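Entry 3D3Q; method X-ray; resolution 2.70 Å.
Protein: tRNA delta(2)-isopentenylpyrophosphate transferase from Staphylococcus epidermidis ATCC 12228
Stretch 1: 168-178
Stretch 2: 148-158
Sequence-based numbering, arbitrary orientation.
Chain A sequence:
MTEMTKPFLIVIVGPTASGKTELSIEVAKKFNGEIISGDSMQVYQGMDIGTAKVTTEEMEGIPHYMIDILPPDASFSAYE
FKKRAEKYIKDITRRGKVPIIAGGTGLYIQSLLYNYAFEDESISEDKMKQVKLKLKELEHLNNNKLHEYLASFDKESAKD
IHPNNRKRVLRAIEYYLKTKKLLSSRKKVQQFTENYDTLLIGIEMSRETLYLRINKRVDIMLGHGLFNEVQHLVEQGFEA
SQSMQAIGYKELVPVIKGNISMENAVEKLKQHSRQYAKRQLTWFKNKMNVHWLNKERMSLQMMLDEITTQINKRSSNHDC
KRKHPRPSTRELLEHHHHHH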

# COMPACT_ATOMS: atom_id res chain seq x y z
N ARG A 168 8.68 9.29 -17.68
CA ARG A 168 7.35 8.92 -18.11
C ARG A 168 7.32 8.02 -19.34
O ARG A 168 6.43 7.17 -19.46
CB ARG A 168 6.50 10.17 -18.33
CG ARG A 168 5.77 10.62 -17.07
CD ARG A 168 4.59 11.53 -17.42
NE ARG A 168 3.67 10.91 -18.38
CZ ARG A 168 2.53 11.46 -18.79
NH1 ARG A 168 2.17 12.66 -18.31
NH2 ARG A 168 1.75 10.83 -19.65
N VAL A 169 8.29 8.18 -20.24
CA VAL A 169 8.34 7.36 -21.43
C VAL A 169 8.65 5.92 -21.07
O VAL A 169 8.05 4.99 -21.62
CB VAL A 169 9.39 7.87 -22.45
CG1 VAL A 169 9.45 6.96 -23.67
CG2 VAL A 169 9.03 9.28 -22.90
N LEU A 170 9.59 5.70 -20.16
CA LEU A 170 9.91 4.33 -19.76
C LEU A 170 8.72 3.69 -19.07
O LEU A 170 8.37 2.55 -19.34
CB LEU A 170 11.13 4.29 -18.82
CG LEU A 170 12.50 4.46 -19.48
CD1 LEU A 170 13.56 4.61 -18.39
CD2 LEU A 170 12.79 3.28 -20.39
N ARG A 171 8.09 4.44 -18.17
CA ARG A 171 6.94 3.94 -17.46
C ARG A 171 5.91 3.40 -18.45
O ARG A 171 5.28 2.37 -18.20
CB ARG A 171 6.33 5.05 -16.63
CG ARG A 171 6.29 4.74 -15.17
CD ARG A 171 4.87 4.57 -14.69
NE ARG A 171 4.16 3.40 -15.26
CZ ARG A 171 4.50 2.13 -15.04
NH1 ARG A 171 3.78 1.16 -15.59
NH2 ARG A 171 5.55 1.83 -14.28
N ALA A 172 5.73 4.09 -19.56
CA ALA A 172 4.80 3.66 -20.58
C ALA A 172 5.35 2.41 -21.26
O ALA A 172 4.66 1.39 -21.37
CB ALA A 172 4.57 4.77 -21.59
N ILE A 173 6.59 2.47 -21.72
CA ILE A 173 7.22 1.32 -22.36
C ILE A 173 7.28 0.14 -21.40
O ILE A 173 7.08 -1.01 -21.79
CB ILE A 173 8.63 1.69 -22.82
CG1 ILE A 173 8.53 2.76 -23.90
CG2 ILE A 173 9.36 0.46 -23.34
CD1 ILE A 173 9.83 3.42 -24.20
N GLU A 174 7.53 0.43 -20.13
CA GLU A 174 7.60 -0.60 -19.10
C GLU A 174 6.25 -1.32 -18.92
O GLU A 174 6.19 -2.54 -18.85
CB GLU A 174 8.01 0.04 -17.78
CG GLU A 174 8.11 -0.93 -16.62
CD GLU A 174 8.41 -0.23 -15.31
OE1 GLU A 174 8.54 -0.96 -14.29
OE2 GLU A 174 8.51 1.03 -15.29
N TYR A 175 5.17 -0.53 -18.84
CA TYR A 175 3.81 -1.04 -18.66
C TYR A 175 3.38 -1.96 -19.80
O TYR A 175 2.85 -3.05 -19.57
CB TYR A 175 2.84 0.13 -18.56
CG TYR A 175 1.41 -0.29 -18.47
CD1 TYR A 175 0.85 -0.69 -17.26
CD2 TYR A 175 0.60 -0.30 -19.60
CE1 TYR A 175 -0.48 -1.09 -17.18
CE2 TYR A 175 -0.71 -0.69 -19.53
CZ TYR A 175 -1.26 -1.09 -18.32
OH TYR A 175 -2.58 -1.47 -18.29
N TYR A 176 3.59 -1.49 -21.03
CA TYR A 176 3.27 -2.23 -22.25
C TYR A 176 3.97 -3.59 -22.25
O TYR A 176 3.32 -4.62 -22.30
CB TYR A 176 3.74 -1.44 -23.47
CG TYR A 176 3.58 -2.22 -24.76
CD1 TYR A 176 2.34 -2.72 -25.13
CD2 TYR A 176 4.67 -2.48 -25.58
CE1 TYR A 176 2.18 -3.47 -26.28
CE2 TYR A 176 4.52 -3.24 -26.75
CZ TYR A 176 3.27 -3.73 -27.09
OH TYR A 176 3.08 -4.47 -28.24
N LEU A 177 5.30 -3.55 -22.21
CA LEU A 177 6.11 -4.76 -22.21
C LEU A 177 5.64 -5.83 -21.21
O LEU A 177 5.82 -7.02 -21.47
CB LEU A 177 7.58 -4.43 -21.94
CG LEU A 177 8.61 -4.50 -23.09
CD1 LEU A 177 8.27 -5.64 -24.07
CD2 LEU A 177 8.66 -3.18 -23.82
N LYS A 178 5.06 -5.42 -20.09
CA LYS A 178 4.58 -6.36 -19.09
C LYS A 178 3.17 -6.88 -19.39
O LYS A 178 2.96 -8.08 -19.62
CB LYS A 178 4.59 -5.72 -17.70
CG LYS A 178 5.97 -5.56 -17.09
CD LYS A 178 5.94 -4.87 -15.73
CE LYS A 178 7.33 -4.78 -15.14
NZ LYS A 178 7.36 -3.94 -13.93
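Stretch 2 148-158: EYLASFDKESA

How does the backbone of stretch 2 run against stretch 1? Stretch 1 is helical throughout, part of a longer helix that extends beyond it at both ends. Stretch 2 enters as a helix that began earlier in the chain, turns near Asp-154, and is helical again from Lys-155 onward. The first of these helices runs in the same general direction as stretch 1, the two N-to-C directions differing by 46°, and the axes approach to 10.0 Å. The backbones come nearest where Ile-173 CA lies 5.9 Å from Leu-150 CA. No hydrogen bond joins the two stretches, so the 423 Å² they bury together is held by side-chain packing.

What meets the first turns of stretch 1? Leu-150, which points toward stretch 1 and has the largest covered area of any residue in the contact. Val-169 CG1 lies 3.8 Å from Leu-150 CG, and one turn later Ala-172 CB lies 3.9 Å from Leu-150 CD2. The small side chain of Ala-172 also comes up to the second helix of stretch 2, with its CB 4.3 Å from Ser-157 OG. That hydroxyl is already engaged within its own stretch: Ser-157 OG donates to Asp-154 OD1 at 3.0 Å, while Ser-157 N donates to Asp-154 OD2 at 2.9 Å, the capping bond by which Asp-154 starts the new helix.

Where does Ile-173 fit? It sits against two consecutive residues of stretch 2. Its CA-to-CB bond points sideways, but the end of the side chain comes nearer, in an m, t rotamer. Ile-173 CG1 packs 3.6 Å from Leu-150 CG, whereas Ile-173 CG2 comes to 3.5 Å from Tyr-149 CE2, at the edge of that ring.

How does the contact finish at Tyr-176 and Leu-177? Tyr-176 points toward stretch 2 and meets Phe-153 in an oblique aromatic pair, with ring centroids 3.9 Å apart and planes inclined at 36°. Tyr-176 CE2 lies over one face of the Phe-153 ring, nearly equidistant from its six atoms and closest to Phe-153 CD1 at 3.2 Å, a tight approach for two carbons. Phe-153 CB also lies over a face of the Tyr-176 ring, 4.1 Å from the centroid of its six ring atoms, CG to CZ, in a CH-pi contact. Next in sequence, Leu-177 reaches the Tyr-149 ring edge that Ile-173 also touches: Leu-177 CD2 is 3.4 Å from Tyr-149 OH and 4.3 Å from Tyr-149 CE2.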

# COMPACT_ATOMS: atom_id res chain seq x y z
N GLU A 148 10.65 7.09 -30.22
CA GLU A 148 10.17 6.51 -31.48
C GLU A 148 9.63 5.14 -31.13
O GLU A 148 8.52 4.77 -31.53
CB GLU A 148 11.31 6.31 -32.51
CG GLU A 148 12.24 7.51 -32.86
CD GLU A 148 11.54 8.73 -33.48
OE1 GLU A 148 12.25 9.69 -33.87
OE2 GLU A 148 10.29 8.72 -33.57
N TYR A 149 10.43 4.39 -30.37
CA TYR A 149 10.08 3.05 -29.93
C TYR A 149 8.74 3.05 -29.22
O TYR A 149 7.91 2.19 -29.46
CB TYR A 149 11.15 2.51 -28.99
CG TYR A 149 10.83 1.15 -28.44
CD1 TYR A 149 10.63 0.07 -29.30
CD2 TYR A 149 10.70 0.94 -27.07
CE1 TYR A 149 10.31 -1.19 -28.80
CE2 TYR A 149 10.38 -0.33 -26.56
CZ TYR A 149 10.19 -1.39 -27.44
OH TYR A 149 9.88 -2.65 -26.97
N LEU A 150 8.54 4.02 -28.35
CA LEU A 150 7.28 4.09 -27.61
C LEU A 150 6.15 4.37 -28.60
O LEU A 150 5.11 3.70 -28.56
CB LEU A 150 7.37 5.20 -26.55
CG LEU A 150 6.43 5.25 -25.33
CD1 LEU A 150 5.75 6.61 -25.31
CD2 LEU A 150 5.41 4.12 -25.35
N ALA A 151 6.35 5.33 -29.50
CA ALA A 151 5.35 5.70 -30.52
C ALA A 151 4.77 4.50 -31.26
O ALA A 151 3.55 4.40 -31.46
CB ALA A 151 5.97 6.67 -31.52
N SER A 152 5.64 3.59 -31.68
CA SER A 152 5.24 2.40 -32.40
C SER A 152 4.11 1.64 -31.69
O SER A 152 3.28 1.04 -32.34
CB SER A 152 6.42 1.47 -32.55
OG SER A 152 6.65 0.80 -31.33
N PHE A 153 4.09 1.66 -30.36
CA PHE A 153 3.05 0.95 -29.61
C PHE A 153 1.91 1.84 -29.25
O PHE A 153 0.82 1.73 -29.80
CB PHE A 153 3.58 0.37 -28.30
CG PHE A 153 4.72 -0.56 -28.47
CD1 PHE A 153 4.66 -1.57 -29.43
CD2 PHE A 153 5.86 -0.42 -27.69
CE1 PHE A 153 5.74 -2.44 -29.64
CE2 PHE A 153 6.95 -1.28 -27.88
CZ PHE A 153 6.90 -2.29 -28.86
N ASP A 154 2.17 2.74 -28.32
CA ASP A 154 1.14 3.63 -27.84
C ASP A 154 1.31 5.02 -28.42
O ASP A 154 2.09 5.83 -27.92
CB ASP A 154 1.19 3.65 -26.31
CG ASP A 154 0.06 4.42 -25.71
OD1 ASP A 154 -0.13 4.29 -24.49
OD2 ASP A 154 -0.62 5.16 -26.45
N LYS A 155 0.56 5.30 -29.48
CA LYS A 155 0.65 6.58 -30.15
C LYS A 155 0.15 7.69 -29.24
O LYS A 155 0.74 8.77 -29.16
CB LYS A 155 -0.17 6.54 -31.44
CG LYS A 155 0.20 7.59 -32.47
CD LYS A 155 1.62 7.39 -33.02
CE LYS A 155 1.74 6.14 -33.90
NZ LYS A 155 3.04 6.13 -34.65
N GLU A 156 -0.94 7.42 -28.53
CA GLU A 156 -1.51 8.41 -27.62
C GLU A 156 -0.52 8.86 -26.54
O GLU A 156 -0.44 10.05 -26.24
CB GLU A 156 -2.78 7.86 -26.98
CG GLU A 156 -3.42 8.83 -26.01
CD GLU A 156 -4.92 8.65 -25.95
OE1 GLU A 156 -5.54 8.65 -27.02
OE2 GLU A 156 -5.47 8.55 -24.84
N SER A 157 0.22 7.92 -25.97
CA SER A 157 1.20 8.25 -24.93
C SER A 157 2.38 9.07 -25.46
O SER A 157 2.65 10.17 -24.97
CB SER A 157 1.74 6.98 -24.25
OG SER A 157 1.02 6.68 -23.05
N ALA A 158 3.08 8.53 -26.45
CA ALA A 158 4.23 9.22 -27.02
C ALA A 158 3.81 10.57 -27.59
O ALA A 158 4.64 11.47 -27.77
CB ALA A 158 4.88 8.37 -28.10